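Local coordinates for protein acyl-coenzyme A oxidase 3 (Yarrowia lipolytica, PDB 5YS9) that oxidises acyl-CoA substrates to (2E)-enoyl-CoA with FAD, passing the electrons to oxygen to give hydrogen peroxide in peroxisomal beta-oxidation, at residues K579-L582 with I583-A586. Sequence-based numbering, arbitrary orientation.
Sequences KPYL and INLA
Lys579 and Ile583 meet one turn apart in the first turns of the alpha-helix 579-596, part of the helical C-terminal region of the acyl-CoA oxidase fold. Four successive i to i+4 backbone hydrogen bonds build these turns. Ile583 N donates to Lys579 O, Asn584 N to Pro580 O, Leu585 N to Tyr581 O and Ala586 N to Leu582 O, the last at 2.7 Å. All four N-H groups point fairly straight at their acceptors (157 to 166°). Pro580 has no N-H to give, which a first turn tolerates, yet its carbonyl still accepts. Tyr581 O also accepts a hydrogen bond from the Tyr633 hydroxyl, so two donors grip this carbonyl.

Among the apolar contacts, Leu582, Leu585 and Ala586 face inward: all three touch helix 547-573, and the two leucines also reach Tyr363 of helix 349-385. On another side of the helix, the base of the Lys579 chain passes obliquely by Ile583, while the rest heads away. With its CG anti to the backbone N (chi1 173°), Lys579 brings CG to 3.9 Å from CD1 of Ile583.

The side chain of Asn584 folds back over the preceding turn, as its CG lies beside its own backbone N (chi1 -85°), a van der Waals approach that places Asn584 CG 3.4 Å from Pro580 O.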
loop_
_atom_site.group_PDB
_atom_site.type_symbol
_atom_site.label_atom_id
_atom_site.label_comp_id
_atom_site.label_asym_id
_atom_site.label_seq_id
_atom_site.Cartn_x
_atom_site.Cartn_y
_atom_site.Cartn_z
ATOM N N LYS A 579 23.608 -4.522 24.434
ATOM C CA LYS A 579 24.436 -4.284 23.256
ATOM C C LYS A 579 24.463 -5.486 22.288
ATOM O O LYS A 579 24.217 -5.294 21.070
ATOM C CB LYS A 579 25.853 -3.808 23.652
ATOM C CG LYS A 579 26.858 -3.687 22.499
ATOM C CD LYS A 579 28.172 -3.019 22.906
ATOM C CE LYS A 579 28.058 -1.492 23.004
ATOM N NZ LYS A 579 29.379 -0.793 22.935
ATOM N N PRO A 580 24.709 -6.729 22.812
ATOM C CA PRO A 580 24.775 -7.868 21.852
ATOM C C PRO A 580 23.483 -8.107 21.092
ATOM O O PRO A 580 23.537 -8.562 19.948
ATOM C CB PRO A 580 25.137 -9.086 22.702
ATOM C CG PRO A 580 25.476 -8.559 24.046
ATOM C CD PRO A 580 24.955 -7.162 24.196
ATOM N N TYR A 581 22.349 -7.802 21.724
ATOM C CA TYR A 581 21.006 -8.021 21.112
ATOM C C TYR A 581 20.723 -6.944 20.067
ATOM O O TYR A 581 20.168 -7.238 19.012
ATOM C CB TYR A 581 19.912 -8.141 22.187
ATOM C CG TYR A 581 20.310 -9.210 23.203
ATOM C CD1 TYR A 581 20.192 -10.586 22.903
ATOM C CD2 TYR A 581 20.876 -8.851 24.434
ATOM C CE1 TYR A 581 20.619 -11.550 23.799
ATOM C CE2 TYR A 581 21.289 -9.820 25.352
ATOM C CZ TYR A 581 21.170 -11.142 25.028
ATOM O OH TYR A 581 21.590 -12.045 25.938
ATOM N N LEU A 582 21.173 -5.709 20.328
ATOM C CA LEU A 582 21.133 -4.669 19.310
ATOM C C LEU A 582 22.022 -4.971 18.077
ATOM O O LEU A 582 21.596 -4.755 16.930
ATOM C CB LEU A 582 21.498 -3.339 19.935
ATOM C CG LEU A 582 20.494 -2.732 20.928
ATOM C CD1 LEU A 582 21.116 -1.495 21.546
ATOM C CD2 LEU A 582 19.200 -2.359 20.241
ATOM N N ILE A 583 23.238 -5.472 18.289
ATOM C CA ILE A 583 24.129 -5.808 17.169
ATOM C C ILE A 583 23.475 -6.877 16.313
ATOM O O ILE A 583 23.565 -6.820 15.078
ATOM C CB ILE A 583 25.562 -6.239 17.634
ATOM C CG1 ILE A 583 26.377 -4.990 17.981
ATOM C CG2 ILE A 583 26.350 -6.951 16.538
ATOM C CD1 ILE A 583 27.451 -5.274 19.012
ATOM N N ASN A 584 22.849 -7.848 16.984
ATOM C CA ASN A 584 22.073 -8.894 16.342
ATOM C C ASN A 584 20.997 -8.274 15.457
ATOM O O ASN A 584 20.850 -8.668 14.332
ATOM C CB ASN A 584 21.402 -9.815 17.400
ATOM C CG ASN A 584 22.300 -10.946 17.910
ATOM O OD1 ASN A 584 21.948 -11.558 18.904
ATOM N ND2 ASN A 584 23.412 -11.250 17.236
ATOM N N LEU A 585 20.239 -7.321 15.988
ATOM C CA LEU A 585 19.275 -6.560 15.183
ATOM C C LEU A 585 19.952 -5.874 14.016
ATOM O O LEU A 585 19.498 -6.018 12.876
ATOM C CB LEU A 585 18.563 -5.462 15.994
ATOM C CG LEU A 585 17.156 -5.703 16.529
ATOM C CD1 LEU A 585 16.551 -4.359 16.940
ATOM C CD2 LEU A 585 16.253 -6.404 15.514
ATOM N N ALA A 586 21.021 -5.119 14.335
ATOM C CA ALA A 586 21.761 -4.308 13.339
ATOM C C ALA A 586 22.327 -5.169 12.204
ATOM O O ALA A 586 22.167 -4.853 11.021
ATOM C CB ALA A 586 22.864 -3.502 14.010
#